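Local structure of flagellar regulatory protein C (Vibrio cholerae, 4QHS) at residues 19-24 with 191-196; 25-30 with 183-188; 68-73 with 111-116; 107-112 with 147-152. The protein probably hydrolyses ATP as a heptameric AAA+ ring and uses that energy to switch on sigma-54-dependent transcription of flagellar genes. All coordinates share one frame; numbering follows the deposited sequence.

Contact 1 (19-24 with 191-196); sequences VADTKS and RKDDIE
D194 reaches from the 191-196 segment into the bend formed by V19, A20 and S24, where the chain turns into helix 23-35 of the AAA+ alpha/beta subdomain. The 191-196 segment runs into helix 195-208, so this seam lies where the alpha/beta subdomain gives way to the helical lid.

Hydrogen bonds carry most of it. The amide of A20 donates to D194 OD1 at 2.6 Å in a nearly straight bond (164°). The other oxygen of the carboxylate, OD2, faces S24: OG sits 2.4 Å from D194 OD2, a length too short to be trusted, though the pairing of the groups is plain. A second backbone-to-side-chain bond runs the other way, D193 N giving to D21 OD1 at 3.2 Å, with the donor well off the carboxylate plane on the anti side. D21 CG is anti to the backbone N (chi1 -160°), which carries the carboxylate across to the R191-D193 backbone.

Charge comes next. R191 NH1 meets D194 OD2 at 3.0 Å, a salt bridge in the plane of the guanidinium, so D194 is held from both segments. The like-charged D21 OD1 and D193 OD2 are 3.6 Å apart, a proximity that may raise the pKa of one of them. R191 also leans on W185.

Van der Waals contact is modest. V19 lies alongside the D194 side chain, with CG1 3.6 Å from D194 OD2, and A20 CB rests 3.6 Å from D193 O.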
# COMPACT_ATOMS: atom_id res chain seq x y z
N VAL A 19 -19.42 -19.62 -47.97
CA VAL A 19 -19.70 -18.20 -48.20
C VAL A 19 -20.24 -17.86 -49.58
O VAL A 19 -20.35 -18.71 -50.46
CB VAL A 19 -18.43 -17.35 -48.02
CG1 VAL A 19 -18.23 -16.97 -46.56
CG2 VAL A 19 -17.22 -18.09 -48.58
N ALA A 20 -20.58 -16.59 -49.74
CA ALA A 20 -20.91 -16.00 -51.02
C ALA A 20 -20.47 -14.54 -50.97
O ALA A 20 -19.34 -14.24 -50.57
CB ALA A 20 -22.39 -16.12 -51.31
N ASP A 21 -21.35 -13.64 -51.37
CA ASP A 21 -21.13 -12.21 -51.18
C ASP A 21 -19.86 -11.66 -51.83
O ASP A 21 -19.44 -10.56 -51.52
CB ASP A 21 -21.11 -11.89 -49.69
CG ASP A 21 -21.36 -10.42 -49.40
OD1 ASP A 21 -22.54 -10.02 -49.33
OD2 ASP A 21 -20.36 -9.67 -49.27
N THR A 22 -19.25 -12.42 -52.74
CA THR A 22 -18.09 -11.93 -53.49
C THR A 22 -16.96 -11.41 -52.58
O THR A 22 -15.84 -11.90 -52.65
CB THR A 22 -18.50 -10.82 -54.49
OG1 THR A 22 -18.57 -9.55 -53.82
CG2 THR A 22 -19.86 -11.12 -55.14
N LYS A 23 -17.25 -10.41 -51.74
CA LYS A 23 -16.29 -9.88 -50.77
C LYS A 23 -15.67 -10.95 -49.87
O LYS A 23 -14.45 -10.95 -49.63
CB LYS A 23 -16.97 -8.82 -49.90
CG LYS A 23 -17.34 -7.54 -50.65
CD LYS A 23 -16.34 -6.41 -50.41
CE LYS A 23 -16.97 -5.05 -50.73
NZ LYS A 23 -16.06 -3.91 -50.47
N SER A 24 -16.49 -11.86 -49.37
CA SER A 24 -15.98 -13.05 -48.67
C SER A 24 -15.13 -13.89 -49.61
O SER A 24 -14.04 -14.33 -49.26
CB SER A 24 -17.13 -13.89 -48.13
OG SER A 24 -18.03 -13.11 -47.38
N ARG A 191 -21.89 -8.33 -45.12
CA ARG A 191 -21.85 -9.39 -46.10
C ARG A 191 -23.11 -10.19 -46.06
O ARG A 191 -23.11 -11.38 -45.90
CB ARG A 191 -20.65 -10.27 -45.88
CG ARG A 191 -20.39 -10.61 -44.46
CD ARG A 191 -19.36 -11.66 -44.38
NE ARG A 191 -19.06 -12.02 -43.01
CZ ARG A 191 -18.97 -13.25 -42.57
NH1 ARG A 191 -19.14 -14.27 -43.39
NH2 ARG A 191 -18.71 -13.47 -41.30
N LYS A 192 -24.22 -9.51 -46.21
CA LYS A 192 -25.51 -10.09 -46.02
C LYS A 192 -25.69 -11.38 -46.78
O LYS A 192 -26.44 -12.21 -46.38
CB LYS A 192 -26.59 -9.09 -46.42
CG LYS A 192 -27.16 -8.29 -45.27
CD LYS A 192 -27.83 -7.01 -45.73
CE LYS A 192 -28.34 -6.22 -44.56
NZ LYS A 192 -29.52 -5.40 -44.93
N ASP A 193 -24.98 -11.52 -47.88
CA ASP A 193 -25.18 -12.65 -48.76
C ASP A 193 -24.62 -13.92 -48.21
O ASP A 193 -24.67 -14.93 -48.86
CB ASP A 193 -24.56 -12.41 -50.13
CG ASP A 193 -25.46 -11.63 -51.05
OD1 ASP A 193 -26.68 -11.73 -50.95
OD2 ASP A 193 -24.93 -10.92 -51.90
N ASP A 194 -24.06 -13.85 -47.02
CA ASP A 194 -23.44 -15.02 -46.42
C ASP A 194 -24.38 -15.67 -45.44
O ASP A 194 -24.28 -16.83 -45.15
CB ASP A 194 -22.15 -14.63 -45.72
CG ASP A 194 -20.99 -14.50 -46.66
OD1 ASP A 194 -21.07 -15.01 -47.77
OD2 ASP A 194 -19.99 -13.89 -46.29
N ILE A 195 -25.31 -14.87 -44.96
CA ILE A 195 -26.24 -15.24 -43.92
C ILE A 195 -27.06 -16.50 -44.17
O ILE A 195 -26.98 -17.45 -43.43
CB ILE A 195 -27.14 -14.07 -43.64
CG1 ILE A 195 -26.36 -13.01 -42.89
CG2 ILE A 195 -28.27 -14.45 -42.81
CD1 ILE A 195 -26.95 -11.68 -42.98
N GLU A 196 -27.83 -16.52 -45.24
CA GLU A 196 -28.58 -17.70 -45.55
C GLU A 196 -27.72 -18.93 -45.72
O GLU A 196 -28.06 -19.97 -45.25
CB GLU A 196 -29.51 -17.48 -46.73
CG GLU A 196 -30.08 -18.75 -47.30
CD GLU A 196 -31.22 -18.51 -48.24
OE1 GLU A 196 -31.42 -17.36 -48.64
OE2 GLU A 196 -31.94 -19.46 -48.57

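Contact 2 (25-30 with 183-188); sequences LKLLAL and LTWPAL
L27 meets the six-membered ring of W185 at its CE3-CZ3 side: L27 CG is 3.6 Å from W185 CE3, and L27 CB comes equally close to CZ3. The branch atoms of L27 then spread along the other chain, with CD1 3.9 Å from L183 CB and CD2 at the same separation from T184 O. L27 and L183 lie alongside each other, running in opposite senses. Two flanking leucines widen the patch. L28 CD2 comes to the edge of the indole, near its plane, 4.0 Å from W185 CH2, while L30 CB rests 3.8 Å from L183 CD2. No hydrogen bond crosses here; the contact is van der Waals packing, mostly between apolar groups.

In the AAA+ fold this is helix 23-35 lying against strand 182-184, an outermost strand of the parallel sheet, and against the turn that leads from it toward the lid. L27 and L30 point at the strand and the turn; L28 stands off to one side, and its CD2 reaches only W185.

What holds W185 in place lies behind it. Its CG is anti to the backbone N (chi1 -163°), which swings the indole toward the helix, and CD of the following P186 sits 3.9 Å above one face of the W185 ring, offset toward the rim. NE1 makes a weak hydrogen bond to the carbonyl of S49, within the Walker A P-loop. M54 of helix 51-61 packs on both L183 and W185, and L183 and W185 are backbone-bonded to strand 41-44. Beyond L30, L247 of a neighbouring subunit packs against the helix.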
# COMPACT_ATOMS: atom_id res chain seq x y z
N LEU A 25 -15.64 -14.09 -50.83
CA LEU A 25 -14.94 -14.90 -51.82
C LEU A 25 -13.59 -14.29 -52.22
O LEU A 25 -12.63 -15.00 -52.47
CB LEU A 25 -15.83 -15.09 -53.05
CG LEU A 25 -17.00 -16.06 -52.92
CD1 LEU A 25 -18.02 -15.77 -54.00
CD2 LEU A 25 -16.50 -17.49 -53.03
N LYS A 26 -13.54 -12.97 -52.23
CA LYS A 26 -12.32 -12.24 -52.45
C LYS A 26 -11.32 -12.49 -51.33
O LYS A 26 -10.16 -12.64 -51.57
CB LYS A 26 -12.65 -10.77 -52.51
CG LYS A 26 -12.57 -10.16 -53.86
CD LYS A 26 -13.90 -10.17 -54.56
CE LYS A 26 -14.19 -8.83 -55.17
NZ LYS A 26 -13.07 -7.91 -54.95
N LEU A 27 -11.81 -12.55 -50.12
CA LEU A 27 -10.98 -12.83 -48.99
C LEU A 27 -10.35 -14.18 -49.15
O LEU A 27 -9.17 -14.32 -48.97
CB LEU A 27 -11.82 -12.87 -47.74
CG LEU A 27 -11.71 -11.79 -46.72
CD1 LEU A 27 -10.31 -11.37 -46.57
CD2 LEU A 27 -12.53 -10.66 -47.17
N LEU A 28 -11.16 -15.17 -49.45
CA LEU A 28 -10.67 -16.54 -49.59
C LEU A 28 -9.61 -16.68 -50.69
O LEU A 28 -8.66 -17.43 -50.53
CB LEU A 28 -11.81 -17.52 -49.86
CG LEU A 28 -12.51 -18.12 -48.63
CD1 LEU A 28 -11.57 -18.20 -47.43
CD2 LEU A 28 -13.76 -17.35 -48.26
N ALA A 29 -9.77 -15.95 -51.79
CA ALA A 29 -8.74 -15.92 -52.83
C ALA A 29 -7.44 -15.30 -52.32
O ALA A 29 -6.35 -15.72 -52.72
CB ALA A 29 -9.23 -15.17 -54.03
N LEU A 30 -7.54 -14.30 -51.45
CA LEU A 30 -6.32 -13.74 -50.84
C LEU A 30 -5.71 -14.80 -49.92
O LEU A 30 -4.49 -15.05 -49.93
CB LEU A 30 -6.62 -12.46 -50.06
CG LEU A 30 -6.35 -11.09 -50.69
CD1 LEU A 30 -5.81 -11.22 -52.07
CD2 LEU A 30 -7.59 -10.23 -50.71
N LEU A 183 -5.85 -9.82 -43.24
CA LEU A 183 -7.10 -10.09 -43.87
C LEU A 183 -8.21 -9.67 -42.95
O LEU A 183 -8.35 -10.18 -41.87
CB LEU A 183 -7.21 -11.56 -44.21
CG LEU A 183 -6.13 -12.08 -45.15
CD1 LEU A 183 -6.29 -13.50 -45.37
CD2 LEU A 183 -6.26 -11.38 -46.43
N THR A 184 -9.01 -8.74 -43.39
CA THR A 184 -10.07 -8.24 -42.58
C THR A 184 -11.40 -8.89 -42.92
O THR A 184 -11.98 -8.65 -43.93
CB THR A 184 -10.16 -6.73 -42.66
OG1 THR A 184 -8.94 -6.15 -42.21
CG2 THR A 184 -11.25 -6.24 -41.79
N TRP A 185 -11.85 -9.73 -42.02
CA TRP A 185 -13.05 -10.49 -42.16
C TRP A 185 -14.24 -9.70 -41.65
O TRP A 185 -14.51 -9.69 -40.47
CB TRP A 185 -12.88 -11.75 -41.34
CG TRP A 185 -13.78 -12.78 -41.65
CD1 TRP A 185 -14.82 -13.18 -40.91
CD2 TRP A 185 -13.76 -13.59 -42.80
NE1 TRP A 185 -15.47 -14.19 -41.53
CE2 TRP A 185 -14.84 -14.46 -42.71
CE3 TRP A 185 -12.95 -13.65 -43.92
CZ2 TRP A 185 -15.12 -15.39 -43.67
CZ3 TRP A 185 -13.23 -14.57 -44.87
CH2 TRP A 185 -14.29 -15.43 -44.75
N PRO A 186 -14.96 -9.04 -42.53
CA PRO A 186 -16.00 -8.09 -42.15
C PRO A 186 -17.15 -8.63 -41.31
O PRO A 186 -17.38 -9.80 -41.20
CB PRO A 186 -16.53 -7.65 -43.50
CG PRO A 186 -16.41 -8.85 -44.33
CD PRO A 186 -15.31 -9.70 -43.79
N ALA A 187 -17.88 -7.72 -40.71
CA ALA A 187 -18.98 -8.09 -39.88
C ALA A 187 -20.13 -8.57 -40.74
O ALA A 187 -20.21 -8.21 -41.89
CB ALA A 187 -19.40 -6.94 -39.06
N LEU A 188 -20.99 -9.39 -40.18
CA LEU A 188 -22.08 -10.00 -40.90
C LEU A 188 -22.94 -9.05 -41.70
O LEU A 188 -23.34 -9.36 -42.79
CB LEU A 188 -22.95 -10.77 -39.93
CG LEU A 188 -23.45 -12.11 -40.39
CD1 LEU A 188 -22.48 -12.63 -41.35
CD2 LEU A 188 -23.62 -13.04 -39.24

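Contact 3 (68-73 with 111-116); sequences PFIAIN and GTILLD
P68 and T112 open the ladder that joins two parallel strands, with T112 N giving to P68 O at 2.8 Å. Four more bonds follow: I70 N to T112 O, L114 N to I70 O at 2.7 Å, I72 N to L114 O, and D116 N to I72 O at 3.0 Å. Alternate residues carry the bonds: P68, I70 and I72 on one side, T112, L114 and D116 on the other. CA-H...O contacts fill the gaps, such as I113 CA to I70 O at 3.2 Å.

G111 CA lies 3.3 Å from P68 O in another such contact. On the face of F69, A71 and N73, the F69 ring meets T112 CB and L114 CB obliquely, its CG anti to the backbone N (chi1 -176°); F69 CZ is 4.3 Å from L114 CB, and A71 CB meets L114 CD2 at 4.1 Å. The opposite face carries I72 CG2 against L115 CD2 at 3.8 Å.

The polar ends find partners beyond the two strands: T112 OG1 bonds H59, D116 OD1 bonds T156, and N73 OD1 bonds the amide of A75. The GTILLDE sequence is the Walker B motif, ending in D116 and E117, and N73 touches E117, consistent with the glutamate-switch asparagine of relatives. Strand 69-73 is outermost in the chain's sheet; strand 152-157 flanks 112-116 on its other side, while helices 82-87 and 104-107 pack on the face of I70, I72, I113 and L115.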
# COMPACT_ATOMS: atom_id res chain seq x y z
N PRO A 68 0.47 -30.68 -37.70
CA PRO A 68 -0.36 -30.27 -36.57
C PRO A 68 -0.96 -28.89 -36.73
O PRO A 68 -0.26 -27.95 -37.10
CB PRO A 68 0.62 -30.28 -35.38
CG PRO A 68 1.86 -30.94 -35.87
CD PRO A 68 1.89 -30.72 -37.35
N PHE A 69 -2.22 -28.75 -36.39
CA PHE A 69 -2.86 -27.47 -36.30
C PHE A 69 -3.22 -27.23 -34.87
O PHE A 69 -3.99 -27.95 -34.31
CB PHE A 69 -4.11 -27.44 -37.12
CG PHE A 69 -4.76 -26.13 -37.15
CD1 PHE A 69 -4.38 -25.18 -38.04
CD2 PHE A 69 -5.75 -25.84 -36.28
CE1 PHE A 69 -4.98 -23.99 -38.07
CE2 PHE A 69 -6.35 -24.63 -36.32
CZ PHE A 69 -5.96 -23.70 -37.21
N ILE A 70 -2.68 -26.18 -34.29
CA ILE A 70 -2.75 -25.94 -32.86
C ILE A 70 -3.32 -24.55 -32.59
O ILE A 70 -2.82 -23.57 -33.13
CB ILE A 70 -1.35 -26.07 -32.19
CG1 ILE A 70 -0.69 -27.41 -32.54
CG2 ILE A 70 -1.44 -25.85 -30.68
CD1 ILE A 70 -1.38 -28.63 -31.94
N ALA A 71 -4.35 -24.47 -31.76
CA ALA A 71 -5.03 -23.20 -31.52
C ALA A 71 -5.07 -22.86 -30.02
O ALA A 71 -5.44 -23.70 -29.20
CB ALA A 71 -6.45 -23.24 -32.10
N ILE A 72 -4.68 -21.64 -29.67
CA ILE A 72 -4.86 -21.14 -28.30
C ILE A 72 -5.58 -19.78 -28.31
O ILE A 72 -5.33 -18.94 -29.17
CB ILE A 72 -3.50 -21.03 -27.56
CG1 ILE A 72 -3.68 -20.33 -26.21
CG2 ILE A 72 -2.48 -20.27 -28.40
CD1 ILE A 72 -2.53 -20.55 -25.24
N ASN A 73 -6.50 -19.59 -27.37
CA ASN A 73 -7.18 -18.31 -27.26
C ASN A 73 -6.59 -17.49 -26.13
O ASN A 73 -6.93 -17.68 -24.95
CB ASN A 73 -8.68 -18.48 -27.06
CG ASN A 73 -9.44 -17.17 -27.24
OD1 ASN A 73 -8.97 -16.09 -26.87
ND2 ASN A 73 -10.62 -17.26 -27.84
N GLY A 111 3.96 -27.86 -38.15
CA GLY A 111 2.61 -27.47 -38.55
C GLY A 111 2.28 -25.99 -38.45
O GLY A 111 3.02 -25.14 -38.94
N THR A 112 1.15 -25.68 -37.81
CA THR A 112 0.64 -24.31 -37.73
C THR A 112 0.10 -24.00 -36.36
O THR A 112 -0.55 -24.85 -35.72
CB THR A 112 -0.49 -24.07 -38.77
OG1 THR A 112 0.04 -24.24 -40.08
CG2 THR A 112 -1.04 -22.67 -38.65
N ILE A 113 0.37 -22.82 -35.85
CA ILE A 113 -0.23 -22.38 -34.62
C ILE A 113 -1.10 -21.17 -34.86
O ILE A 113 -0.75 -20.31 -35.61
CB ILE A 113 0.80 -22.14 -33.51
CG1 ILE A 113 0.11 -21.89 -32.18
CG2 ILE A 113 1.63 -20.98 -33.82
CD1 ILE A 113 0.98 -22.07 -31.00
N LEU A 114 -2.26 -21.16 -34.24
CA LEU A 114 -3.16 -20.05 -34.29
C LEU A 114 -3.19 -19.34 -32.96
O LEU A 114 -3.53 -19.90 -31.97
CB LEU A 114 -4.56 -20.52 -34.63
CG LEU A 114 -5.68 -19.54 -34.35
CD1 LEU A 114 -5.48 -18.27 -35.08
CD2 LEU A 114 -6.94 -20.14 -34.75
N LEU A 115 -2.81 -18.08 -32.96
CA LEU A 115 -2.86 -17.30 -31.77
C LEU A 115 -4.04 -16.37 -31.81
O LEU A 115 -3.96 -15.30 -32.33
CB LEU A 115 -1.59 -16.51 -31.61
CG LEU A 115 -0.31 -17.30 -31.70
CD1 LEU A 115 0.77 -16.36 -31.88
CD2 LEU A 115 -0.10 -18.09 -30.48
N ASP A 116 -5.14 -16.83 -31.26
CA ASP A 116 -6.40 -16.16 -31.32
C ASP A 116 -6.42 -15.04 -30.32
O ASP A 116 -6.02 -15.21 -29.21
CB ASP A 116 -7.49 -17.14 -30.99
CG ASP A 116 -8.62 -17.10 -31.94
OD1 ASP A 116 -8.89 -16.06 -32.52
OD2 ASP A 116 -9.27 -18.12 -32.08

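Contact 4 (107-112 with 147-152); sequences QAQGGT and IKLDVR
Q109, second residue of the type II beta turn A108-G111, faces the K148-D150 backbone; the turn delivers the chain into strand 112-116 of the AAA+ sheet. The tight part lies beneath this turn. V151 wedges under it, CG2 3.5 Å from A108 O and CG1 3.9 Å from A108 CB. G110 N, at a positive phi that suits glycine, donates to D150 O at 2.8 Å, and R152 N gives to G111 O at 3.1 Å, a straight bond that leads into the parallel bridge between T112 and R152.

The solvent side is the rim around Q109, G110 and the exposed K148 and D150, where Q109 is nevertheless held by two bonds. Its CG is anti to the backbone N and the chain bends at chi2 (68°), folding the amide back to bond the K148 and D150 backbone: OE1 takes D150 N at 2.6 Å, in the carbonyl plane, while NE2 gives to K148 O at 2.8 Å. Q109 and K148 touch a crystal neighbour, which may influence their conformations.

At the inner end the R152 guanidinium turns away; NE bonds the carbonyl of A39 and NH2 that of V34. T112 OG1 bonds H59 ND1 and also a water, 2.9 Å away, that accepts from R152 NH1 in the guanidinium plane.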
# COMPACT_ATOMS: atom_id res chain seq x y z
N GLN A 107 4.11 -28.30 -29.68
CA GLN A 107 3.12 -29.18 -30.22
C GLN A 107 2.81 -28.91 -31.67
O GLN A 107 2.28 -29.75 -32.32
CB GLN A 107 1.83 -29.08 -29.45
CG GLN A 107 1.92 -29.54 -28.06
CD GLN A 107 0.79 -29.04 -27.25
OE1 GLN A 107 -0.35 -29.34 -27.51
NE2 GLN A 107 1.09 -28.24 -26.28
N ALA A 108 3.15 -27.73 -32.14
CA ALA A 108 2.78 -27.27 -33.47
C ALA A 108 3.92 -27.50 -34.43
O ALA A 108 3.86 -27.09 -35.60
CB ALA A 108 2.40 -25.78 -33.46
N GLN A 109 4.97 -28.14 -33.92
CA GLN A 109 6.18 -28.40 -34.67
C GLN A 109 5.84 -29.02 -36.02
O GLN A 109 5.10 -30.00 -36.10
CB GLN A 109 7.12 -29.32 -33.86
CG GLN A 109 8.55 -29.38 -34.39
CD GLN A 109 9.29 -28.07 -34.20
OE1 GLN A 109 9.09 -27.11 -34.95
NE2 GLN A 109 10.16 -28.01 -33.20
N GLY A 110 6.36 -28.42 -37.09
CA GLY A 110 6.12 -28.93 -38.43
C GLY A 110 4.76 -28.55 -38.96
O GLY A 110 4.44 -28.87 -40.11
N GLY A 111 3.96 -27.86 -38.15
CA GLY A 111 2.61 -27.47 -38.55
C GLY A 111 2.28 -25.99 -38.45
O GLY A 111 3.02 -25.14 -38.94
N THR A 112 1.15 -25.68 -37.81
CA THR A 112 0.64 -24.31 -37.73
C THR A 112 0.10 -24.00 -36.36
O THR A 112 -0.55 -24.85 -35.72
CB THR A 112 -0.49 -24.07 -38.77
OG1 THR A 112 0.04 -24.24 -40.08
CG2 THR A 112 -1.04 -22.67 -38.65
N ILE A 147 14.55 -24.72 -27.88
CA ILE A 147 14.09 -25.71 -28.85
C ILE A 147 13.92 -25.06 -30.23
O ILE A 147 13.21 -24.06 -30.36
CB ILE A 147 12.76 -26.37 -28.41
CG1 ILE A 147 12.93 -27.09 -27.08
CG2 ILE A 147 12.26 -27.34 -29.46
CD1 ILE A 147 12.12 -26.48 -25.95
N LYS A 148 14.59 -25.61 -31.23
CA LYS A 148 14.43 -25.17 -32.62
C LYS A 148 12.98 -25.33 -33.08
O LYS A 148 12.36 -26.37 -32.82
CB LYS A 148 15.34 -25.97 -33.53
CG LYS A 148 16.25 -25.12 -34.39
CD LYS A 148 17.59 -24.87 -33.71
CE LYS A 148 18.53 -26.06 -33.86
NZ LYS A 148 19.83 -25.83 -33.15
N LEU A 149 12.47 -24.36 -33.81
CA LEU A 149 11.10 -24.37 -34.26
C LEU A 149 10.94 -24.32 -35.76
O LEU A 149 11.73 -23.74 -36.45
CB LEU A 149 10.36 -23.20 -33.66
CG LEU A 149 9.93 -23.31 -32.22
CD1 LEU A 149 9.21 -22.09 -31.80
CD2 LEU A 149 9.04 -24.49 -32.06
N ASP A 150 9.88 -24.94 -36.24
CA ASP A 150 9.48 -24.93 -37.64
C ASP A 150 7.95 -24.84 -37.67
O ASP A 150 7.27 -25.86 -37.84
CB ASP A 150 9.97 -26.19 -38.36
CG ASP A 150 9.46 -26.30 -39.81
OD1 ASP A 150 9.37 -25.26 -40.51
OD2 ASP A 150 9.15 -27.42 -40.26
N VAL A 151 7.44 -23.64 -37.46
CA VAL A 151 6.02 -23.44 -37.18
C VAL A 151 5.46 -22.19 -37.91
O VAL A 151 6.04 -21.11 -37.84
CB VAL A 151 5.77 -23.29 -35.65
CG1 VAL A 151 4.30 -22.95 -35.36
CG2 VAL A 151 6.19 -24.55 -34.89
N ARG A 152 4.35 -22.38 -38.60
CA ARG A 152 3.67 -21.30 -39.29
C ARG A 152 2.73 -20.61 -38.31
O ARG A 152 1.97 -21.27 -37.59
CB ARG A 152 2.88 -21.83 -40.50
CG ARG A 152 2.63 -20.83 -41.62
CD ARG A 152 1.21 -20.29 -41.64
NE ARG A 152 1.06 -19.25 -42.66
CZ ARG A 152 0.68 -19.48 -43.92
NH1 ARG A 152 0.40 -20.71 -44.33
NH2 ARG A 152 0.58 -18.47 -44.78
O HOH W 1 -0.00 -23.21 -42.84

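In the fold
The contacts form two touching pairs. Contacts 1 and 2, with centres 10 Å apart, share helix 23-35 and follow the chain from strand 182-184 into helix 195-208, along the route to the lid. Contacts 3 and 4, also 10 Å apart, share G111 and T112, and the I113 amide probably bonds R152 O between them. Contacts 2 and 3 reach opposite outermost strands of one parallel sheet, ordered 69-73, 112-116, 152-157, 41-44, 182-184, their centres about 20 Å apart. Along the sequence contacts 3 and 4 are nested inside contact 2, itself inside contact 1. Contacts 1 and 4 lie 34 Å apart between centres, so the set runs from the lid junction to the opposite side of the chain's centre.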